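PDB 1SH7: extracellular subtilisin-like serine proteinase from Vibrio sp. PA-44, which probably cleaves peptide bonds within proteins as a calcium-binding, cold-adapted serine endopeptidase of the subtilisin (S8) family. Local coordinates for residues A33-T38 against V89-V94; S123-S128 against S147-M152. One frame throughout, in Å; residues are numbered along the deposited sequence.

Interaction 1 (A33-T38 against V89-V94); sequences AYVIDT and VNIVGV
A33-I36 and I91-V94 pair as neighbouring parallel strands inside the seven-stranded sheet of the subtilase catalytic domain, one piece of a longer precursor, and the pairing ends at D37, the predicted aspartate of the charge relay system. The axes of the short strand segments come within 4.9 Å and are inclined by 26°. Five backbone hydrogen bonds alternate along the pair. A33 N opens the series on N90 O (2.8 Å), V92 N then reaches A33 O, and V35 N donates to V92 O in an almost straight bond (2.9 Å, N-H...O 177°). V94 N to V35 O continues it, and D37 N closes it on V94 O (3.1 Å), tying the backbone of the aspartate into the sheet.

On the face of Y34, V92, I36 and V94 the side chains run side by side. V92 CB lies 3.7 Å from Y34 CD1 and approaches the ring obliquely, whereas V94 CG2 comes near the ring edge, 4.4 Å from Y34 CD1. With chi1 at -59°, I36 CG1 sits beside its own backbone N, where it meets V94 CB. Contacts on the other face are fewer: A33 CB touches I91 CD1 at 4.1 Å, V35 CG2 approaches I91 CG2, and G93 brings no side chain opposite V35.

Helices cover both faces. W114 and V115 of helix 105-118 pack on the Y34 and V94 face, whereas I78 of helix 70-79 meets A33 and V35. H70, at the start of that same helix, lies against the D37 side chain, and strand 123-127 flanks 33-37 on its other edge.

Interaction 2 (S123-S128 against S147-M152); sequences SVANMS and SGVSFM
Strand 123-127 runs parallel to residues 150-152 of strand 150-154, the axes of these short segments 4.8 Å apart and inclined by 27°, and three nearly straight hydrogen bonds join them: A125 N to S150 O, M152 N to A125 O and M127 N to M152 O, each 2.9 Å. With helix 135-146 between them in the chain, the strands form a beta-alpha-beta crossover of the subtilase sheet. The helix ends in a Schellman motif at G148, whose positive phi (117°) suits glycine and turns the chain toward the second strand.

A125, M127 and F151 meet on one side of the pair. The A125 methyl sits over the centre of the F151 ring, a CH-pi contact with A125 CB 3.5 Å from the centroid, while M127 SD lies at the ring edge, 3.7 Å from F151 CD2, in a Met-aromatic contact. Helix 135-146 packs on F151 and M127 through V141, and V112 of helix 105-118 touches both as well. On the reverse face T223 of helix 219-236 touches M152 and N126. There V124 CG2, the branch anti to the backbone N, meets M152 CG at 3.9 Å, the two side chains crossing at about a right angle.

In the fold
Interactions 1 and 2 lie in one parallel sheet, their centres about 10 Å apart, and follow one another along the chain, the first complete before the second begins. Strands 32-37 and 123-127 are neighbours, so the order across the four strands is 90-95, 32-37, 123-127, 150-154. Probable hydrogen bonds from Y34 N to V124 O and from N126 N to Y34 O join the two pairs, and helix 105-118 packs against both. At the C-terminal ends, D37 of interaction 1 touches S128 of interaction 2, which lines the pocket holding phenylmethanesulfonic acid; the central strands thus bring the predicted catalytic aspartate close to that pocket.

Interaction 1 (A33-T38 against V89-V94)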
ATOM      1  N   ALA A  33       5.912   8.470  -2.266  1.00 10.82           N
ATOM      2  CA  ALA A  33       5.579   7.050  -2.256  1.00 10.86           C
ATOM      3  C   ALA A  33       6.214   6.423  -3.469  1.00 10.59           C
ATOM      4  O   ALA A  33       5.958   6.884  -4.584  1.00  8.99           O
ATOM      5  CB  ALA A  33       4.079   6.840  -2.299  1.00 11.69           C
ATOM      6  N   TYR A  34       7.006   5.369  -3.230  1.00 10.42           N
ATOM      7  CA  TYR A  34       7.683   4.620  -4.275  1.00 10.51           C
ATOM      8  C   TYR A  34       6.851   3.381  -4.582  1.00 10.62           C
ATOM      9  O   TYR A  34       6.659   2.541  -3.708  1.00 10.85           O
ATOM     10  CB  TYR A  34       9.098   4.250  -3.823  1.00 10.90           C
ATOM     11  CG  TYR A  34       9.962   5.455  -3.705  1.00 11.03           C
ATOM     12  CD1 TYR A  34      10.693   5.931  -4.807  1.00 12.51           C
ATOM     13  CD2 TYR A  34      10.013   6.166  -2.527  1.00  9.52           C
ATOM     14  CE1 TYR A  34      11.453   7.079  -4.710  1.00 12.34           C
ATOM     15  CE2 TYR A  34      10.775   7.337  -2.419  1.00 12.29           C
ATOM     16  CZ  TYR A  34      11.484   7.782  -3.523  1.00 12.96           C
ATOM     17  OH  TYR A  34      12.239   8.933  -3.424  1.00 14.46           O
ATOM     18  N   VAL A  35       6.339   3.296  -5.809  1.00 10.14           N
ATOM     19  CA  VAL A  35       5.419   2.240  -6.202  1.00 10.22           C
ATOM     20  C   VAL A  35       6.170   1.209  -7.001  1.00  9.85           C
ATOM     21  O   VAL A  35       6.570   1.475  -8.141  1.00 10.06           O
ATOM     22  CB  VAL A  35       4.242   2.844  -6.970  1.00  9.81           C
ATOM     23  CG1 VAL A  35       3.274   1.787  -7.429  1.00  8.99           C
ATOM     24  CG2 VAL A  35       3.588   3.908  -6.109  1.00 11.78           C
ATOM     25  N   ILE A  36       6.437   0.060  -6.367  1.00  9.75           N
ATOM     26  CA  ILE A  36       7.269  -0.990  -6.945  1.00  9.75           C
ATOM     27  C   ILE A  36       6.287  -1.976  -7.554  1.00 10.42           C
ATOM     28  O   ILE A  36       5.648  -2.742  -6.863  1.00  9.01           O
ATOM     29  CB  ILE A  36       8.177  -1.646  -5.870  1.00  9.74           C
ATOM     30  CG1 ILE A  36       9.100  -0.582  -5.220  1.00 12.33           C
ATOM     31  CG2 ILE A  36       8.976  -2.798  -6.455  1.00 10.33           C
ATOM     32  CD1 ILE A  36       9.838  -1.057  -3.950  1.00 13.42           C
ATOM     33  N   ASP A  37       6.152  -1.928  -8.862  1.00  9.93           N
ATOM     34  CA  ASP A  37       5.017  -2.566  -9.503  1.00 11.46           C
ATOM     35  C   ASP A  37       5.214  -2.636 -11.030  1.00 11.70           C
ATOM     36  O   ASP A  37       6.351  -2.755 -11.491  1.00 10.32           O
ATOM     37  CB  ASP A  37       3.745  -1.798  -9.121  1.00 10.82           C
ATOM     38  CG  ASP A  37       2.545  -2.685  -8.990  1.00 13.56           C
ATOM     39  OD1 ASP A  37       2.145  -3.281 -10.018  1.00 11.32           O
ATOM     40  OD2 ASP A  37       1.893  -2.780  -7.926  1.00 12.39           O
ATOM     41  N   THR A  38       4.113  -2.542 -11.796  1.00 11.65           N
ATOM     42  CA  THR A  38       4.163  -2.618 -13.252  1.00 11.50           C
ATOM     43  C   THR A  38       4.463  -1.293 -13.925  1.00 11.28           C
ATOM     44  O   THR A  38       4.368  -1.171 -15.148  1.00 12.62           O
ATOM     45  CB  THR A  38       2.790  -3.150 -13.817  1.00 11.98           C
ATOM     46  OG1 THR A  38       1.752  -2.215 -13.489  1.00  9.17           O
ATOM     47  CG2 THR A  38       2.362  -4.438 -13.177  1.00 10.99           C
ATOM     48  N   VAL A  89       0.394  13.703  -2.300  1.00 12.58           N
ATOM     49  CA  VAL A  89       1.643  12.969  -2.174  1.00 11.99           C
ATOM     50  C   VAL A  89       2.391  12.975  -3.508  1.00 11.45           C
ATOM     51  O   VAL A  89       1.799  13.152  -4.568  1.00 10.63           O
ATOM     52  CB  VAL A  89       1.380  11.505  -1.676  1.00 10.80           C
ATOM     53  CG1 VAL A  89       0.857  10.647  -2.778  1.00 11.65           C
ATOM     54  CG2 VAL A  89       2.612  10.905  -1.013  1.00 11.83           C
ATOM     55  N   ASN A  90       3.705  12.840  -3.442  1.00 11.45           N
ATOM     56  CA  ASN A  90       4.505  12.583  -4.621  1.00 12.57           C
ATOM     57  C   ASN A  90       4.556  11.092  -4.903  1.00 12.19           C
ATOM     58  O   ASN A  90       4.672  10.272  -3.980  1.00 11.60           O
ATOM     59  CB  ASN A  90       5.913  13.155  -4.431  1.00 13.26           C
ATOM     60  CG  ASN A  90       5.895  14.646  -4.218  1.00 17.75           C
ATOM     61  OD1 ASN A  90       5.543  15.376  -5.132  1.00 18.25           O
ATOM     62  ND2 ASN A  90       6.241  15.112  -2.985  1.00 17.55           N
ATOM     63  N   ILE A  91       4.480  10.731  -6.186  1.00 11.56           N
ATOM     64  CA  ILE A  91       4.518   9.339  -6.613  1.00 11.75           C
ATOM     65  C   ILE A  91       5.740   9.138  -7.505  1.00 10.94           C
ATOM     66  O   ILE A  91       5.961   9.960  -8.403  1.00 10.69           O
ATOM     67  CB  ILE A  91       3.226   8.989  -7.409  1.00 11.47           C
ATOM     68  CG1 ILE A  91       1.954   9.111  -6.518  1.00 12.41           C
ATOM     69  CG2 ILE A  91       3.361   7.634  -8.059  1.00 14.18           C
ATOM     70  CD1 ILE A  91       1.782   7.965  -5.474  1.00 13.82           C
ATOM     71  N   VAL A  92       6.483   8.047  -7.285  1.00 10.81           N
ATOM     72  CA  VAL A  92       7.592   7.645  -8.125  1.00 10.82           C
ATOM     73  C   VAL A  92       7.386   6.214  -8.585  1.00 11.55           C
ATOM     74  O   VAL A  92       7.186   5.310  -7.741  1.00 11.68           O
ATOM     75  CB  VAL A  92       8.960   7.831  -7.403  1.00 10.94           C
ATOM     76  CG1 VAL A  92      10.095   7.350  -8.297  1.00 12.26           C
ATOM     77  CG2 VAL A  92       9.174   9.295  -7.028  1.00 11.64           C
ATOM     78  N   GLY A  93       7.434   5.995  -9.912  1.00 10.93           N
ATOM     79  CA  GLY A  93       7.277   4.662 -10.509  1.00 11.69           C
ATOM     80  C   GLY A  93       8.563   3.858 -10.492  1.00 11.69           C
ATOM     81  O   GLY A  93       9.596   4.337 -10.942  1.00 12.28           O
ATOM     82  N   VAL A  94       8.521   2.652  -9.930  1.00 11.36           N
ATOM     83  CA  VAL A  94       9.668   1.725  -9.954  1.00 12.28           C
ATOM     84  C   VAL A  94       9.198   0.445 -10.618  1.00 11.46           C
ATOM     85  O   VAL A  94       8.598  -0.432  -9.999  1.00 12.28           O
ATOM     86  CB  VAL A  94      10.231   1.462  -8.540  1.00 12.04           C
ATOM     87  CG1 VAL A  94      11.497   0.620  -8.593  1.00 14.21           C
ATOM     88  CG2 VAL A  94      10.511   2.783  -7.831  1.00 13.56           C
TER

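Interaction 2 (S123-S128 against S147-M152)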
ATOM      1  N   SER A 123       9.679   9.166   3.009  1.00 12.15           N
ATOM      2  CA  SER A 123       9.397   8.200   1.966  1.00 10.97           C
ATOM      3  C   SER A 123       8.701   6.950   2.510  1.00 10.74           C
ATOM      4  O   SER A 123       8.973   6.532   3.619  1.00 11.23           O
ATOM      5  CB  SER A 123      10.710   7.774   1.312  1.00 11.90           C
ATOM      6  OG  SER A 123      11.382   8.879   0.765  1.00  9.39           O
ATOM      7  N   VAL A 124       7.833   6.364   1.692  1.00  9.40           N
ATOM      8  CA  VAL A 124       7.296   5.044   1.902  1.00  9.88           C
ATOM      9  C   VAL A 124       7.333   4.263   0.584  1.00 10.03           C
ATOM     10  O   VAL A 124       7.180   4.858  -0.513  1.00  9.93           O
ATOM     11  CB  VAL A 124       5.873   5.100   2.443  1.00  9.13           C
ATOM     12  CG1 VAL A 124       4.888   5.800   1.457  1.00 10.09           C
ATOM     13  CG2 VAL A 124       5.394   3.736   2.808  1.00  9.36           C
ATOM     14  N   ALA A 125       7.537   2.951   0.686  1.00  9.54           N
ATOM     15  CA  ALA A 125       7.549   2.084  -0.492  1.00  9.49           C
ATOM     16  C   ALA A 125       6.341   1.143  -0.457  1.00  9.28           C
ATOM     17  O   ALA A 125       5.961   0.669   0.618  1.00  7.72           O
ATOM     18  CB  ALA A 125       8.795   1.265  -0.534  1.00  9.37           C
ATOM     19  N   ASN A 126       5.774   0.876  -1.640  1.00  9.22           N
ATOM     20  CA  ASN A 126       4.658  -0.030  -1.810  1.00  9.71           C
ATOM     21  C   ASN A 126       5.024  -1.194  -2.718  1.00  9.95           C
ATOM     22  O   ASN A 126       5.380  -0.980  -3.870  1.00  9.31           O
ATOM     23  CB  ASN A 126       3.450   0.698  -2.418  1.00 10.32           C
ATOM     24  CG  ASN A 126       2.202  -0.159  -2.423  1.00  8.46           C
ATOM     25  OD1 ASN A 126       2.011  -0.984  -3.305  1.00 13.58           O
ATOM     26  ND2 ASN A 126       1.348   0.044  -1.442  1.00  5.81           N
ATOM     27  N   MET A 127       4.938  -2.413  -2.177  1.00 10.34           N
ATOM     28  CA  MET A 127       5.102  -3.643  -2.937  1.00 10.48           C
ATOM     29  C   MET A 127       3.809  -4.472  -2.972  1.00 10.58           C
ATOM     30  O   MET A 127       3.583  -5.313  -2.133  1.00 11.11           O
ATOM     31  CB  MET A 127       6.260  -4.475  -2.361  1.00 10.99           C
ATOM     32  CG  MET A 127       7.570  -3.748  -2.390  1.00 12.33           C
ATOM     33  SD  MET A 127       8.915  -4.788  -1.858  1.00 12.31           S
ATOM     34  CE  MET A 127       9.139  -5.722  -3.298  1.00 12.66           C
ATOM     35  N   SER A 128       2.957  -4.211  -3.951  1.00 10.87           N
ATOM     36  CA  SER A 128       1.728  -4.939  -4.149  1.00 10.27           C
ATOM     37  C   SER A 128       2.028  -6.140  -5.059  1.00 11.46           C
ATOM     38  O   SER A 128       1.544  -6.228  -6.163  1.00 12.31           O
ATOM     39  CB  SER A 128       0.677  -4.023  -4.762  1.00 11.12           C
ATOM     40  OG  SER A 128       0.002  -3.282  -3.762  1.00 10.93           O
ATOM     41  N   SER A 147      17.546   0.915   5.996  1.00 13.35           N
ATOM     42  CA  SER A 147      18.026   2.166   5.417  1.00 12.67           C
ATOM     43  C   SER A 147      17.180   3.335   5.842  1.00 13.10           C
ATOM     44  O   SER A 147      17.606   4.476   5.708  1.00 13.53           O
ATOM     45  CB  SER A 147      18.072   2.098   3.887  1.00 12.66           C
ATOM     46  OG  SER A 147      16.872   2.593   3.330  1.00 14.01           O
ATOM     47  N   GLY A 148      15.963   3.054   6.314  1.00 12.83           N
ATOM     48  CA  GLY A 148      15.073   4.088   6.800  1.00 11.94           C
ATOM     49  C   GLY A 148      13.781   4.287   6.058  1.00 12.24           C
ATOM     50  O   GLY A 148      13.081   5.224   6.350  1.00 11.98           O
ATOM     51  N   VAL A 149      13.468   3.425   5.090  1.00 11.76           N
ATOM     52  CA  VAL A 149      12.232   3.524   4.323  1.00 12.16           C
ATOM     53  C   VAL A 149      11.247   2.420   4.712  1.00 11.73           C
ATOM     54  O   VAL A 149      11.588   1.232   4.612  1.00 11.07           O
ATOM     55  CB  VAL A 149      12.545   3.432   2.810  1.00 12.86           C
ATOM     56  CG1 VAL A 149      11.262   3.321   1.976  1.00 12.48           C
ATOM     57  CG2 VAL A 149      13.363   4.645   2.387  1.00 13.45           C
ATOM     58  N   SER A 150      10.046   2.808   5.162  1.00 11.93           N
ATOM     59  CA  SER A 150       9.007   1.832   5.513  1.00 11.70           C
ATOM     60  C   SER A 150       8.480   1.128   4.238  1.00 11.26           C
ATOM     61  O   SER A 150       8.336   1.769   3.198  1.00 10.94           O
ATOM     62  CB  SER A 150       7.830   2.528   6.213  1.00 12.67           C
ATOM     63  OG  SER A 150       8.198   2.979   7.505  1.00 10.98           O
ATOM     64  N   PHE A 151       8.197  -0.175   4.338  1.00 10.09           N
ATOM     65  CA  PHE A 151       7.729  -0.957   3.225  1.00 10.43           C
ATOM     66  C   PHE A 151       6.375  -1.582   3.555  1.00 11.49           C
ATOM     67  O   PHE A 151       6.267  -2.325   4.555  1.00 12.01           O
ATOM     68  CB  PHE A 151       8.733  -2.069   2.865  1.00  9.60           C
ATOM     69  CG  PHE A 151       9.780  -1.653   1.845  1.00  8.83           C
ATOM     70  CD1 PHE A 151      10.723  -0.690   2.165  1.00 10.78           C
ATOM     71  CD2 PHE A 151       9.795  -2.205   0.592  1.00  7.10           C
ATOM     72  CE1 PHE A 151      11.648  -0.258   1.268  1.00 12.14           C
ATOM     73  CE2 PHE A 151      10.721  -1.820  -0.328  1.00 10.47           C
ATOM     74  CZ  PHE A 151      11.676  -0.837   0.002  1.00 12.58           C
ATOM     75  N   MET A 152       5.379  -1.276   2.717  1.00 11.10           N
ATOM     76  CA  MET A 152       4.045  -1.881   2.760  1.00 10.88           C
ATOM     77  C   MET A 152       3.997  -3.040   1.741  1.00 10.46           C
ATOM     78  O   MET A 152       4.352  -2.855   0.600  1.00 10.33           O
ATOM     79  CB  MET A 152       2.975  -0.845   2.444  1.00 10.65           C
ATOM     80  CG  MET A 152       3.144   0.519   3.152  1.00 10.50           C
ATOM     81  SD  MET A 152       2.971   0.422   4.903  1.00 11.99           S
ATOM     82  CE  MET A 152       4.647   0.570   5.434  1.00 13.65           C
TER
HETATM   83  O   HOH W   1       9.090   5.513   5.912  1.00 27.43           O